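Local coordinates for periplasmic binding protein (Pseudomonas aeruginosa, PDB 2R79) that binds heme in the periplasm and probably hands it to an inner-membrane ABC transporter as part of bacterial heme uptake, at residues 5-19 with 104-117. Residues are numbered along the deposited sequence; the frame is centred on the assembly and turned at random.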
loop_
_atom_site.group_PDB
_atom_site.type_symbol
_atom_site.label_atom_id
_atom_site.label_comp_id
_atom_site.label_asym_id
_atom_site.label_seq_id
_atom_site.Cartn_x
_atom_site.Cartn_y
_atom_site.Cartn_z
ATOM N N TRP A 5 -27.453 6.772 21.192
ATOM C CA TRP A 5 -27.611 5.325 21.114
ATOM C C TRP A 5 -26.322 4.550 21.330
ATOM O O TRP A 5 -25.252 4.960 20.886
ATOM C CB TRP A 5 -28.131 4.917 19.734
ATOM C CG TRP A 5 -29.486 5.406 19.355
ATOM C CD1 TRP A 5 -29.966 6.680 19.458
ATOM C CD2 TRP A 5 -30.511 4.642 18.708
ATOM N NE1 TRP A 5 -31.225 6.759 18.909
ATOM C CE2 TRP A 5 -31.583 5.521 18.443
ATOM C CE3 TRP A 5 -30.624 3.299 18.325
ATOM C CZ2 TRP A 5 -32.757 5.102 17.810
ATOM C CZ3 TRP A 5 -31.789 2.880 17.694
ATOM C CH2 TRP A 5 -32.843 3.782 17.441
ATOM N N VAL A 6 -26.441 3.421 22.012
ATOM C CA VAL A 6 -25.317 2.523 22.213
ATOM C C VAL A 6 -25.857 1.224 21.618
ATOM O O VAL A 6 -26.973 0.807 21.939
ATOM C CB VAL A 6 -24.969 2.338 23.695
ATOM C CG1 VAL A 6 -24.084 1.116 23.873
ATOM C CG2 VAL A 6 -24.235 3.569 24.196
ATOM N N SER A 7 -25.088 0.603 20.731
ATOM C CA SER A 7 -25.556 -0.609 20.085
ATOM C C SER A 7 -24.654 -1.823 20.239
ATOM O O SER A 7 -23.436 -1.744 20.038
ATOM C CB SER A 7 -25.791 -0.334 18.599
ATOM O OG SER A 7 -26.214 -1.504 17.930
ATOM N N ALA A 8 -25.278 -2.947 20.586
ATOM C CA ALA A 8 -24.591 -4.220 20.768
ATOM C C ALA A 8 -25.121 -5.208 19.737
ATOM O O ALA A 8 -26.310 -5.516 19.713
ATOM C CB ALA A 8 -24.836 -4.748 22.165
ATOM N N GLY A 9 -24.230 -5.704 18.882
ATOM C CA GLY A 9 -24.629 -6.639 17.845
ATOM C C GLY A 9 -24.338 -6.045 16.481
ATOM O O GLY A 9 -25.042 -5.146 16.025
ATOM N N GLY A 10 -23.295 -6.552 15.830
ATOM C CA GLY A 10 -22.897 -6.059 14.522
ATOM C C GLY A 10 -23.985 -5.626 13.551
ATOM O O GLY A 10 -24.030 -4.465 13.144
ATOM N N SER A 11 -24.857 -6.552 13.170
ATOM C CA SER A 11 -25.923 -6.251 12.222
ATOM C C SER A 11 -26.879 -5.147 12.654
ATOM O O SER A 11 -27.367 -4.400 11.812
ATOM C CB SER A 11 -26.701 -7.523 11.891
ATOM O OG SER A 11 -25.877 -8.418 11.165
ATOM N N LEU A 12 -27.165 -5.046 13.948
ATOM C CA LEU A 12 -28.052 -3.995 14.434
ATOM C C LEU A 12 -27.415 -2.631 14.142
ATOM O O LEU A 12 -28.067 -1.725 13.617
ATOM C CB LEU A 12 -28.275 -4.146 15.938
ATOM C CG LEU A 12 -29.651 -4.637 16.389
ATOM C CD1 LEU A 12 -30.031 -5.890 15.620
ATOM C CD2 LEU A 12 -29.634 -4.905 17.889
ATOM N N SER A 13 -26.136 -2.501 14.482
ATOM C CA SER A 13 -25.399 -1.264 14.260
ATOM C C SER A 13 -25.390 -0.880 12.787
ATOM O O SER A 13 -25.548 0.293 12.444
ATOM C CB SER A 13 -23.959 -1.406 14.761
ATOM O OG SER A 13 -23.928 -1.615 16.157
ATOM N N GLU A 14 -25.190 -1.866 11.920
ATOM C CA GLU A 14 -25.176 -1.599 10.489
ATOM C C GLU A 14 -26.519 -1.032 10.059
ATOM O O GLU A 14 -26.576 -0.124 9.235
ATOM C CB GLU A 14 -24.906 -2.872 9.688
ATOM C CG GLU A 14 -23.551 -3.488 9.899
ATOM C CD GLU A 14 -23.258 -4.573 8.880
ATOM O OE1 GLU A 14 -23.149 -4.243 7.680
ATOM O OE2 GLU A 14 -23.144 -5.754 9.277
ATOM N N TRP A 15 -27.596 -1.584 10.610
ATOM C CA TRP A 15 -28.936 -1.122 10.262
ATOM C C TRP A 15 -29.173 0.313 10.698
ATOM O O TRP A 15 -29.719 1.100 9.934
ATOM C CB TRP A 15 -30.002 -2.045 10.855
ATOM C CG TRP A 15 -30.257 -3.233 9.994
ATOM C CD1 TRP A 15 -30.182 -4.546 10.362
ATOM C CD2 TRP A 15 -30.605 -3.226 8.604
ATOM N NE1 TRP A 15 -30.458 -5.356 9.286
ATOM C CE2 TRP A 15 -30.721 -4.574 8.195
ATOM C CE3 TRP A 15 -30.829 -2.210 7.662
ATOM C CZ2 TRP A 15 -31.055 -4.936 6.885
ATOM C CZ3 TRP A 15 -31.161 -2.568 6.358
ATOM C CH2 TRP A 15 -31.270 -3.921 5.983
ATOM N N VAL A 16 -28.760 0.654 11.915
ATOM C CA VAL A 16 -28.922 2.015 12.409
ATOM C C VAL A 16 -28.237 2.966 11.431
ATOM O O VAL A 16 -28.813 3.975 11.018
ATOM C CB VAL A 16 -28.293 2.189 13.813
ATOM C CG1 VAL A 16 -28.244 3.662 14.186
ATOM C CG2 VAL A 16 -29.109 1.423 14.849
ATOM N N VAL A 17 -27.008 2.639 11.053
ATOM C CA VAL A 17 -26.276 3.468 10.109
ATOM C C VAL A 17 -27.004 3.510 8.764
ATOM O O VAL A 17 -27.200 4.579 8.182
ATOM C CB VAL A 17 -24.845 2.937 9.885
ATOM C CG1 VAL A 17 -24.204 3.651 8.710
ATOM C CG2 VAL A 17 -24.005 3.155 11.136
ATOM N N ALA A 18 -27.404 2.339 8.278
ATOM C CA ALA A 18 -28.102 2.227 7.002
ATOM C C ALA A 18 -29.350 3.098 6.942
ATOM O O ALA A 18 -29.664 3.660 5.899
ATOM C CB ALA A 18 -28.475 0.770 6.739
ATOM N N LEU A 19 -30.061 3.202 8.060
ATOM C CA LEU A 19 -31.282 4.005 8.126
ATOM C C LEU A 19 -30.991 5.487 8.375
ATOM O O LEU A 19 -31.914 6.293 8.515
ATOM C CB LEU A 19 -32.202 3.473 9.231
ATOM C CG LEU A 19 -32.662 2.020 9.090
ATOM C CD1 LEU A 19 -33.484 1.611 10.309
ATOM C CD2 LEU A 19 -33.464 1.867 7.814
ATOM N N LEU A 104 -36.611 -0.004 14.676
ATOM C CA LEU A 104 -35.523 0.940 14.443
ATOM C C LEU A 104 -36.044 2.156 13.701
ATOM O O LEU A 104 -35.703 3.290 14.032
ATOM C CB LEU A 104 -34.402 0.288 13.635
ATOM C CG LEU A 104 -33.643 -0.845 14.325
ATOM C CD1 LEU A 104 -32.553 -1.360 13.396
ATOM C CD2 LEU A 104 -33.041 -0.345 15.632
ATOM N N GLY A 105 -36.878 1.914 12.699
ATOM C CA GLY A 105 -37.437 3.010 11.936
ATOM C C GLY A 105 -38.193 3.972 12.832
ATOM O O GLY A 105 -38.024 5.186 12.730
ATOM N N ASP A 106 -39.016 3.429 13.726
ATOM C CA ASP A 106 -39.801 4.258 14.627
ATOM C C ASP A 106 -38.960 5.039 15.628
ATOM O O ASP A 106 -39.154 6.242 15.785
ATOM C CB ASP A 106 -40.839 3.416 15.377
ATOM C CG ASP A 106 -41.972 2.937 14.476
ATOM O OD1 ASP A 106 -42.215 3.568 13.423
ATOM O OD2 ASP A 106 -42.633 1.935 14.831
ATOM N N TRP A 107 -38.037 4.372 16.310
ATOM C CA TRP A 107 -37.208 5.071 17.289
ATOM C C TRP A 107 -36.272 6.084 16.631
ATOM O O TRP A 107 -35.752 6.978 17.296
ATOM C CB TRP A 107 -36.378 4.086 18.119
ATOM C CG TRP A 107 -37.173 3.009 18.788
ATOM C CD1 TRP A 107 -38.431 3.118 19.309
ATOM C CD2 TRP A 107 -36.760 1.654 19.015
ATOM N NE1 TRP A 107 -38.831 1.914 19.841
ATOM C CE2 TRP A 107 -37.826 0.998 19.674
ATOM C CE3 TRP A 107 -35.596 0.929 18.725
ATOM C CZ2 TRP A 107 -37.761 -0.353 20.048
ATOM C CZ3 TRP A 107 -35.531 -0.419 19.099
ATOM C CH2 TRP A 107 -36.610 -1.042 19.751
ATOM N N LEU A 108 -36.066 5.945 15.326
ATOM C CA LEU A 108 -35.178 6.833 14.576
ATOM C C LEU A 108 -35.965 7.942 13.876
ATOM O O LEU A 108 -35.395 8.936 13.424
ATOM C CB LEU A 108 -34.403 6.012 13.538
ATOM C CG LEU A 108 -32.872 5.925 13.508
ATOM C CD1 LEU A 108 -32.243 6.196 14.862
ATOM C CD2 LEU A 108 -32.500 4.532 13.004
ATOM N N GLY A 109 -37.277 7.750 13.772
ATOM C CA GLY A 109 -38.124 8.734 13.129
ATOM C C GLY A 109 -38.132 8.681 11.614
ATOM O O GLY A 109 -38.416 9.682 10.961
ATOM N N VAL A 110 -37.821 7.520 11.043
ATOM C CA VAL A 110 -37.819 7.375 9.587
ATOM C C VAL A 110 -38.529 6.095 9.153
ATOM O O VAL A 110 -37.964 5.266 8.437
ATOM C CB VAL A 110 -36.375 7.374 9.028
ATOM C CG1 VAL A 110 -35.781 8.773 9.115
ATOM C CG2 VAL A 110 -35.520 6.395 9.806
ATOM N N PRO A 111 -39.796 5.932 9.567
ATOM C CA PRO A 111 -40.597 4.751 9.229
ATOM C C PRO A 111 -40.626 4.414 7.741
ATOM O O PRO A 111 -40.605 3.239 7.372
ATOM C CB PRO A 111 -41.979 5.101 9.781
ATOM C CG PRO A 111 -42.011 6.601 9.696
ATOM C CD PRO A 111 -40.636 6.966 10.198
ATOM N N GLN A 112 -40.673 5.433 6.887
ATOM C CA GLN A 112 -40.694 5.204 5.445
ATOM C C GLN A 112 -39.384 4.600 4.963
ATOM O O GLN A 112 -39.382 3.691 4.143
ATOM C CB GLN A 112 -40.936 6.506 4.674
ATOM C CG GLN A 112 -42.271 7.187 4.940
ATOM C CD GLN A 112 -42.482 8.411 4.053
ATOM O OE1 GLN A 112 -42.766 8.288 2.859
ATOM N NE2 GLN A 112 -42.326 9.599 4.633
ATOM N N ARG A 113 -38.268 5.120 5.461
ATOM C CA ARG A 113 -36.958 4.620 5.060
ATOM C C ARG A 113 -36.788 3.160 5.475
ATOM O O ARG A 113 -36.179 2.372 4.756
ATOM C CB ARG A 113 -35.848 5.475 5.682
ATOM C CG ARG A 113 -34.429 4.959 5.405
ATOM C CD ARG A 113 -34.190 4.773 3.906
ATOM N NE ARG A 113 -32.803 4.435 3.590
ATOM C CZ ARG A 113 -32.409 3.286 3.047
ATOM N NH1 ARG A 113 -33.295 2.344 2.758
ATOM N NH2 ARG A 113 -31.126 3.085 2.777
ATOM N N ALA A 114 -37.333 2.812 6.635
ATOM C CA ALA A 114 -37.250 1.453 7.149
ATOM C C ALA A 114 -38.029 0.520 6.227
ATOM O O ALA A 114 -37.597 -0.601 5.955
ATOM C CB ALA A 114 -37.810 1.392 8.566
ATOM N N GLU A 115 -39.172 0.996 5.744
ATOM C CA GLU A 115 -40.000 0.216 4.837
ATOM C C GLU A 115 -39.263 0.014 3.522
ATOM O O GLU A 115 -39.278 -1.077 2.956
ATOM C CB GLU A 115 -41.335 0.923 4.575
ATOM C CG GLU A 115 -42.423 0.586 5.586
ATOM C CD GLU A 115 -43.740 1.296 5.291
ATOM O OE1 GLU A 115 -44.204 1.256 4.122
ATOM O OE2 GLU A 115 -44.316 1.890 6.235
ATOM N N ALA A 116 -38.617 1.070 3.041
ATOM C CA ALA A 116 -37.868 0.987 1.797
ATOM C C ALA A 116 -36.701 0.006 1.953
ATOM O O ALA A 116 -36.337 -0.694 1.004
ATOM C CB ALA A 116 -37.349 2.361 1.406
ATOM N N ALA A 117 -36.123 -0.045 3.152
ATOM C CA ALA A 117 -35.007 -0.948 3.415
ATOM C C ALA A 117 -35.486 -2.396 3.351
ATOM O O ALA A 117 -34.818 -3.255 2.777
ATOM C CB ALA A 117 -34.400 -0.656 4.776
HETATM O O HOH W 1 -29.700 5.474 3.977
#
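L19, next to A18, pushes its forked end between the last turn of helix 94-108 and the first turns of helix 111-135. With chi1 at -60° and chi2 at 176°, CD1 extends to L104 CB at 3.7 Å, while CD2 turns to the second helix, 3.9 Å from A114 CA and close to R113 CG and A117 CB. L108 crosses L19 at about a right angle and lays CD2 against L19 CB. L104 likewise serves two neighbours with its two branches, as CD1 meets W15 CB at 3.7 Å and CD2 comes to the edge of the W5 indole, 4.0 Å from CZ3. The outer rim of that indole also abuts W107, with W5 CH2 3.6 Å from W107 CB. W15 NE1 is hydrogen-bonded to L244 O.

Polar contact is confined to the margin. A water oxygen lies 2.6 Å from A18 O, to which it probably donates, and accepts from R113 NH2, lying at the edge of the guanidinium and in its plane. Nearby, L19 O is hydrogen-bonded to S262 OG of a second subunit.

Behind this first shell, a Schellman motif at G109 ends helix 94-108, and V110 takes the N-cap position of helix 111-135, so the chain turns sharply and offers L19 two helices at once. Backbone hydrogen bonds of W5 with K24 and V26, and NE1 bonded to P2 O, help fix the indole. Helix 10-18 crosses the 104-108 end of helix 94-108 at -51°. The N-terminal lobe thus packs against the start of the long helix 111-135, which leads to the second lobe, as in related class III binding proteins; the fit rests on apolar shape, with no clear direct hydrogen bond.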